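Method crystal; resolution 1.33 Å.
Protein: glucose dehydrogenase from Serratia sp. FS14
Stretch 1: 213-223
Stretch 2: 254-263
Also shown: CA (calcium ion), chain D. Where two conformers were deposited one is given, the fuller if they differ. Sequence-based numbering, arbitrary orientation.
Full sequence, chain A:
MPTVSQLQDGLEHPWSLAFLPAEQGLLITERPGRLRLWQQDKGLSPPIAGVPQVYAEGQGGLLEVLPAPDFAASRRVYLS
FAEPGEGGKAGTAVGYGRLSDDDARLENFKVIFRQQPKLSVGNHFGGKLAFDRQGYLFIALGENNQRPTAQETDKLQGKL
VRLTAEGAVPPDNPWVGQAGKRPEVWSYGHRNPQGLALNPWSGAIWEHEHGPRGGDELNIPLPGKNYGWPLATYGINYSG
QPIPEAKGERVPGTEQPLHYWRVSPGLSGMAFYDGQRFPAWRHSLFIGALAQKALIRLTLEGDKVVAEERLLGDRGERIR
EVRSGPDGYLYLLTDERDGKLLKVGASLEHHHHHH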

ATOM      1  N   ARG A 213      13.064 -11.330  -8.564  1.00 11.15           N
ATOM      2  CA  ARG A 213      13.090 -11.377 -10.024  1.00 12.31           C
ATOM      3  C   ARG A 213      11.962 -12.309 -10.448  1.00 10.38           C
ATOM      4  O   ARG A 213      12.121 -13.533 -10.517  1.00 11.95           O
ATOM      5  N   GLY A 214      10.797 -11.722 -10.707  1.00 11.59           N
ATOM      6  CA  GLY A 214       9.593 -12.483 -10.943  1.00  9.80           C
ATOM      7  C   GLY A 214       8.817 -12.765  -9.666  1.00  8.91           C
ATOM      8  O   GLY A 214       9.298 -12.595  -8.539  1.00 10.50           O
ATOM      9  N   GLY A 215       7.578 -13.203  -9.864  1.00  9.24           N
ATOM     10  CA  GLY A 215       6.773 -13.721  -8.775  1.00  9.55           C
ATOM     11  C   GLY A 215       5.968 -12.721  -7.969  1.00  9.10           C
ATOM     12  O   GLY A 215       5.686 -12.985  -6.791  1.00 10.53           O
ATOM     13  N   ASP A 216       5.549 -11.602  -8.558  1.00  8.86           N
ATOM     14  CA  ASP A 216       4.610 -10.722  -7.866  1.00  9.24           C
ATOM     15  C   ASP A 216       3.332 -11.498  -7.560  1.00  8.33           C
ATOM     16  O   ASP A 216       2.959 -12.424  -8.289  1.00  9.75           O
ATOM     17  N   GLU A 217       2.653 -11.123  -6.473  1.00  8.49           N
ATOM     18  CA  GLU A 217       1.548 -11.917  -5.944  1.00  8.81           C
ATOM     19  C   GLU A 217       0.392 -11.048  -5.484  1.00  8.22           C
ATOM     20  O   GLU A 217       0.586  -9.962  -4.930  1.00  9.69           O
ATOM     21  N   LEU A 218      -0.811 -11.602  -5.638  1.00  8.29           N
ATOM     22  CA  LEU A 218      -2.032 -11.109  -5.012  1.00 10.59           C
ATOM     23  C   LEU A 218      -2.508 -12.161  -4.014  1.00  8.91           C
ATOM     24  O   LEU A 218      -2.620 -13.338  -4.370  1.00 10.19           O
ATOM     25  N   ASN A 219      -2.766 -11.748  -2.766  1.00  9.31           N
ATOM     26  CA  ASN A 219      -3.155 -12.637  -1.673  1.00  9.84           C
ATOM     27  C   ASN A 219      -4.435 -12.147  -1.004  1.00 10.36           C
ATOM     28  O   ASN A 219      -4.747 -10.954  -1.019  1.00  9.94           O
ATOM     29  N   ILE A 220      -5.158 -13.071  -0.372  1.00 10.17           N
ATOM     30  CA  ILE A 220      -6.230 -12.733   0.569  1.00 11.52           C
ATOM     31  C   ILE A 220      -5.769 -13.186   1.951  1.00 11.35           C
ATOM     32  O   ILE A 220      -5.934 -14.362   2.305  1.00 13.25           O
ATOM     33  N   PRO A 221      -5.158 -12.318   2.750  1.00 10.77           N
ATOM     34  CA  PRO A 221      -4.447 -12.792   3.952  1.00 11.07           C
ATOM     35  C   PRO A 221      -5.390 -13.158   5.089  1.00 11.95           C
ATOM     36  O   PRO A 221      -6.194 -12.339   5.542  1.00 11.39           O
ATOM     37  N   LEU A 222      -5.252 -14.376   5.570  1.00 11.08           N
ATOM     38  CA  LEU A 222      -6.038 -14.909   6.672  1.00 12.13           C
ATOM     39  C   LEU A 222      -5.258 -14.840   7.984  1.00 11.75           C
ATOM     40  O   LEU A 222      -4.027 -14.929   7.994  1.00 10.78           O
ATOM     41  N   PRO A 223      -5.948 -14.677   9.118  1.00 10.98           N
ATOM     42  CA  PRO A 223      -5.245 -14.431  10.387  1.00 10.97           C
ATOM     43  C   PRO A 223      -4.427 -15.633  10.835  1.00 10.55           C
ATOM     44  O   PRO A 223      -4.918 -16.768  10.861  1.00 13.56           O
ATOM     45  N   THR A 254       2.383 -23.134   4.053  1.00 11.80           N
ATOM     46  CA  THR A 254       2.342 -21.778   3.535  1.00 11.33           C
ATOM     47  C   THR A 254       1.205 -21.669   2.534  1.00 11.73           C
ATOM     48  O   THR A 254       0.902 -22.622   1.808  1.00 14.20           O
ATOM     49  N   GLU A 255       0.577 -20.497   2.500  0.57 10.67           N
ATOM     50  CA  GLU A 255      -0.600 -20.267   1.677  0.57 11.63           C
ATOM     51  C   GLU A 255      -0.195 -19.784   0.292  0.57 11.60           C
ATOM     52  O   GLU A 255       0.690 -18.932   0.145  0.57 10.94           O
ATOM     53  N   GLN A 256      -0.872 -20.303  -0.716  1.00 11.93           N
ATOM     54  CA  GLN A 256      -0.609 -19.875  -2.077  1.00 12.21           C
ATOM     55  C   GLN A 256      -1.231 -18.506  -2.343  1.00 13.85           C
ATOM     56  O   GLN A 256      -2.233 -18.130  -1.728  1.00 13.28           O
ATOM     57  N   PRO A 257      -0.653 -17.739  -3.259  1.00 11.68           N
ATOM     58  CA  PRO A 257      -1.330 -16.519  -3.707  1.00 11.88           C
ATOM     59  C   PRO A 257      -2.625 -16.852  -4.428  1.00 13.16           C
ATOM     60  O   PRO A 257      -2.816 -17.957  -4.946  1.00 15.39           O
ATOM     61  N   LEU A 258      -3.544 -15.897  -4.406  1.00 12.74           N
ATOM     62  CA  LEU A 258      -4.742 -15.991  -5.225  1.00 14.27           C
ATOM     63  C   LEU A 258      -4.380 -15.935  -6.701  1.00 13.95           C
ATOM     64  O   LEU A 258      -4.964 -16.645  -7.533  1.00 15.96           O
ATOM     65  N   HIS A 259      -3.400 -15.105  -7.039  1.00 12.04           N
ATOM     66  CA  HIS A 259      -2.963 -14.904  -8.404  1.00 12.02           C
ATOM     67  C   HIS A 259      -1.507 -14.480  -8.342  1.00 11.78           C
ATOM     68  O   HIS A 259      -1.086 -13.815  -7.390  1.00 11.98           O
ATOM     69  N   TYR A 260      -0.731 -14.870  -9.346  1.00 12.04           N
ATOM     70  CA  TYR A 260       0.685 -14.532  -9.353  1.00 11.49           C
ATOM     71  C   TYR A 260       1.144 -14.227 -10.769  1.00 11.55           C
ATOM     72  O   TYR A 260       0.503 -14.612 -11.750  1.00 13.29           O
ATOM     73  N   TRP A 261       2.280 -13.542 -10.860  1.00  9.38           N
ATOM     74  CA  TRP A 261       2.875 -13.145 -12.131  1.00  9.38           C
ATOM     75  C   TRP A 261       4.309 -13.648 -12.156  1.00 10.06           C
ATOM     76  O   TRP A 261       5.178 -13.108 -11.462  1.00 10.92           O
ATOM     77  N   ARG A 262       4.575 -14.657 -12.986  1.00 10.13           N
ATOM     78  CA  ARG A 262       5.940 -15.159 -13.090  1.00 10.51           C
ATOM     79  C   ARG A 262       6.900 -14.103 -13.626  1.00 10.76           C
ATOM     80  O   ARG A 262       8.068 -14.065 -13.224  1.00 12.81           O
ATOM     81  N   VAL A 263       6.430 -13.214 -14.496  1.00  9.88           N
ATOM     82  CA  VAL A 263       7.194 -12.040 -14.900  1.00 10.70           C
ATOM     83  C   VAL A 263       6.590 -10.842 -14.176  1.00 10.59           C
ATOM     84  O   VAL A 263       5.396 -10.556 -14.329  1.00 11.10           O
TER

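A calcium ion sits beside this antiparallel strand pair, gripped by both carboxylate oxygens of E217 (E217 OE1 2.5 Å and E217 OE2 2.4 Å from the calcium ion), four waters and one atom from elsewhere in the structure. E217 reaches it with chi1 m and chi2 t, and its CB lies 3.9 Å from P257 CB. The same OE1 accepts a hydrogen bond from N219 ND2 (3.1 Å), so the carboxylate is held from the protein side as well. N219, also m, starts away from the second stretch, but its amide end swings back: OD1 lies 3.1 Å from P257 CA and 3.5 Å from P257 CB. Water 1, a calcium ligand (its O 2.5 Å from the calcium ion), donates to N219 OD1 (2.8 Å) and to E255 O (3.0 Å), tying the metal site to both stretches. Water 2 accepts from I220 N (3.0 Å) and donates to Q256 O (3.1 Å), bridging the two stretches where direct strand pairing has ended.

D216, L218, H259 and W261 share the other face of the sheet. L218 (t, p) is central: its CB lies 4.2 Å from W261 CZ3 and 4.2 Å from H259 CB, while its CD2 meets L258 CD2 at 3.9 Å. L258, also t, p, points toward the first stretch, and its CD2 additionally touches I220 CD1 (3.9 Å); I220 (m, t) leaves its backbone sideways but extends nearer. W261 (m) turns its ring edge to the D216–L218 backbone, with CE3 4.3 Å from D216 CB. The imidazole of H259 (t) leads away, as does the ring of Y260 (p) on the E217 face.

At G214 a side chain would not fit: CA is 3.2 Å from R262 O, and a CB would clash with that oxygen. Next to it, G215 N donates a hydrogen bond to W261 O (2.9 Å).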

ATOM      1  CB  ARG A 213      14.451 -11.834 -10.539  1.00 12.93           C
ATOM      2  CG  ARG A 213      14.538 -11.909 -12.057  1.00 15.65           C
ATOM      3  CD  ARG A 213      15.983 -12.065 -12.497  1.00 18.99           C
ATOM      4  NE  ARG A 213      16.086 -12.491 -13.887  1.00 22.25           N
ATOM      5  CZ  ARG A 213      17.240 -12.726 -14.500  1.00 29.07           C
ATOM      6  NH1 ARG A 213      17.253 -13.114 -15.768  1.00 31.58           N
ATOM      7  NH2 ARG A 213      18.383 -12.575 -13.841  1.00 23.30           N
ATOM      8  CB  ASP A 216       4.250  -9.520  -8.752  1.00  9.03           C
ATOM      9  CG  ASP A 216       5.393  -8.512  -8.929  1.00  9.74           C
ATOM     10  OD1 ASP A 216       6.527  -8.733  -8.456  1.00 10.72           O
ATOM     11  OD2 ASP A 216       5.127  -7.470  -9.577  1.00 10.13           O
ATOM     12  CB  GLU A 217       1.917 -12.661  -4.654  1.00 12.35           C
ATOM     13  CG  GLU A 217       3.019 -13.647  -4.771  1.00 15.13           C
ATOM     14  CD  GLU A 217       3.280 -14.354  -3.455  1.00 10.20           C
ATOM     15  OE1 GLU A 217       2.771 -13.935  -2.378  1.00 11.16           O
ATOM     16  OE2 GLU A 217       3.992 -15.351  -3.492  1.00 12.33           O
ATOM     17  CB  LEU A 218      -3.096 -10.905  -6.094  1.00 10.24           C
ATOM     18  CG  LEU A 218      -4.513 -10.508  -5.680  1.00 10.20           C
ATOM     19  CD1 LEU A 218      -4.527  -9.105  -5.118  1.00 11.54           C
ATOM     20  CD2 LEU A 218      -5.447 -10.599  -6.871  1.00 13.48           C
ATOM     21  CB  ASN A 219      -2.059 -12.685  -0.596  1.00 11.33           C
ATOM     22  CG  ASN A 219      -0.773 -13.328  -1.094  1.00  9.42           C
ATOM     23  OD1 ASN A 219      -0.756 -14.517  -1.401  1.00 10.46           O
ATOM     24  ND2 ASN A 219       0.316 -12.568  -1.136  1.00 10.84           N
ATOM     25  CB  ILE A 220      -7.576 -13.377   0.189  1.00 11.64           C
ATOM     26  CG1 ILE A 220      -8.001 -12.998  -1.231  1.00 14.47           C
ATOM     27  CG2 ILE A 220      -8.664 -12.994   1.196  1.00 12.93           C
ATOM     28  CD1 ILE A 220      -9.239 -13.767  -1.728  1.00 15.09           C
ATOM     29  CB  PRO A 221      -3.565 -11.605   4.339  1.00 11.57           C
ATOM     30  CG  PRO A 221      -4.225 -10.422   3.669  1.00 19.45           C
ATOM     31  CD  PRO A 221      -4.854 -10.917   2.421  1.00 11.79           C
ATOM     32  CB  LEU A 222      -6.411 -16.364   6.369  1.00 13.16           C
ATOM     33  CG  LEU A 222      -7.217 -16.566   5.087  1.00 14.07           C
ATOM     34  CD1 LEU A 222      -7.459 -18.049   4.835  1.00 16.95           C
ATOM     35  CD2 LEU A 222      -8.537 -15.811   5.160  1.00 19.22           C
ATOM     36  CB  PRO A 223      -6.382 -14.119  11.373  1.00 13.45           C
ATOM     37  CG  PRO A 223      -7.608 -14.744  10.762  1.00 13.82           C
ATOM     38  CD  PRO A 223      -7.414 -14.631   9.270  1.00 12.29           C
ATOM     39  CB  THR A 254       3.685 -21.341   2.909  1.00 13.26           C
ATOM     40  OG1 THR A 254       3.861 -21.919   1.609  1.00 14.16           O
ATOM     41  CG2 THR A 254       4.861 -21.704   3.816  1.00 13.95           C
ATOM     42  CB  GLU A 255      -1.490 -19.202   2.318  0.57 11.85           C
ATOM     43  CG  GLU A 255      -2.097 -19.602   3.646  0.57 13.35           C
ATOM     44  CD  GLU A 255      -3.190 -20.643   3.498  0.57 15.17           C
ATOM     45  OE1 GLU A 255      -4.265 -20.319   2.951  0.57 21.95           O
ATOM     46  OE2 GLU A 255      -2.959 -21.797   3.917  0.57 21.85           O
ATOM     47  CB  GLN A 256      -1.193 -20.887  -3.060  1.00 12.77           C
ATOM     48  CG  GLN A 256      -0.326 -22.114  -3.231  1.00 12.65           C
ATOM     49  CD  GLN A 256       0.920 -21.795  -4.009  1.00 13.27           C
ATOM     50  OE1 GLN A 256       0.843 -21.454  -5.188  1.00 15.14           O
ATOM     51  NE2 GLN A 256       2.081 -21.895  -3.358  1.00 14.60           N
ATOM     52  CB  PRO A 257      -0.311 -15.862  -4.647  1.00 15.88           C
ATOM     53  CG  PRO A 257       0.605 -16.945  -5.049  1.00 17.02           C
ATOM     54  CD  PRO A 257       0.642 -17.948  -3.927  1.00 14.17           C
ATOM     55  CB  LEU A 258      -5.672 -14.838  -4.849  1.00 16.15           C
ATOM     56  CG  LEU A 258      -6.926 -14.691  -5.696  1.00 17.40           C
ATOM     57  CD1 LEU A 258      -7.771 -15.931  -5.501  1.00 25.15           C
ATOM     58  CD2 LEU A 258      -7.681 -13.441  -5.290  1.00 18.09           C
ATOM     59  CB  HIS A 259      -3.806 -13.799  -9.044  1.00 12.89           C
ATOM     60  CG  HIS A 259      -3.801 -13.820 -10.534  1.00 14.35           C
ATOM     61  ND1 HIS A 259      -4.503 -14.753 -11.265  1.00 19.06           N
ATOM     62  CD2 HIS A 259      -3.162 -13.033 -11.429  1.00 16.04           C
ATOM     63  CE1 HIS A 259      -4.302 -14.532 -12.552  1.00 18.73           C
ATOM     64  NE2 HIS A 259      -3.497 -13.492 -12.680  1.00 22.34           N
ATOM     65  CB  TYR A 260       1.553 -15.635  -8.722  1.00 13.22           C
ATOM     66  CG  TYR A 260       1.399 -16.998  -9.362  1.00 11.21           C
ATOM     67  CD1 TYR A 260       2.174 -17.378 -10.456  1.00 12.67           C
ATOM     68  CD2 TYR A 260       0.463 -17.901  -8.880  1.00 14.07           C
ATOM     69  CE1 TYR A 260       2.022 -18.617 -11.036  1.00 14.39           C
ATOM     70  CE2 TYR A 260       0.309 -19.145  -9.453  1.00 15.49           C
ATOM     71  CZ  TYR A 260       1.082 -19.494 -10.532  1.00 15.52           C
ATOM     72  OH  TYR A 260       0.923 -20.734 -11.108  1.00 19.74           O
ATOM     73  CB  TRP A 261       2.878 -11.625 -12.261  1.00 10.60           C
ATOM     74  CG  TRP A 261       1.559 -10.969 -12.521  1.00 11.00           C
ATOM     75  CD1 TRP A 261       1.105 -10.493 -13.722  1.00 12.91           C
ATOM     76  CD2 TRP A 261       0.542 -10.662 -11.556  1.00 11.01           C
ATOM     77  NE1 TRP A 261      -0.132  -9.926 -13.563  1.00 12.26           N
ATOM     78  CE2 TRP A 261      -0.501 -10.012 -12.246  1.00 12.10           C
ATOM     79  CE3 TRP A 261       0.411 -10.863 -10.176  1.00 11.78           C
ATOM     80  CZ2 TRP A 261      -1.659  -9.573 -11.604  1.00 13.39           C
ATOM     81  CZ3 TRP A 261      -0.749 -10.431  -9.545  1.00 13.20           C
ATOM     82  CH2 TRP A 261      -1.763  -9.792 -10.259  1.00 13.98           C
ATOM     83  CB  ARG A 262       5.973 -16.431 -13.934  1.00 11.69           C
ATOM     84  CG  ARG A 262       5.364 -17.609 -13.202  1.00 11.21           C
ATOM     85  CD  ARG A 262       5.395 -18.865 -14.073  1.00 12.84           C
ATOM     86  NE  ARG A 262       4.865 -20.037 -13.381  1.00 12.73           N
ATOM     87  CZ  ARG A 262       5.562 -20.754 -12.506  1.00 12.85           C
ATOM     88  NH1 ARG A 262       5.004 -21.811 -11.936  1.00 14.68           N
ATOM     89  NH2 ARG A 262       6.811 -20.416 -12.205  1.00 13.89           N
ATOM     90  CB  VAL A 263       7.181 -11.855 -16.428  1.00 10.11           C
ATOM     91  CG1 VAL A 263       8.033 -10.649 -16.829  1.00 12.63           C
ATOM     92  CG2 VAL A 263       7.682 -13.135 -17.128  1.00 11.71           C
TER
HETATM   93 CA    CA D 402       3.806 -15.757  -1.100  1.00  9.49          CA
HETATM   94  O   HOH W   1       1.405 -16.286  -1.013  1.00 10.16           O
HETATM   95  O   HOH W   2      -4.090 -15.779  -0.921  1.00 14.91           O
HETATM   96  O   HOH W   3       6.205 -15.693  -1.263  1.00 10.59           O
HETATM   97  O   HOH W   4       4.139 -13.851   0.347  1.00  9.21           O
HETATM   98  O   HOH W   5       4.120 -18.007  -1.764  1.00 11.52           O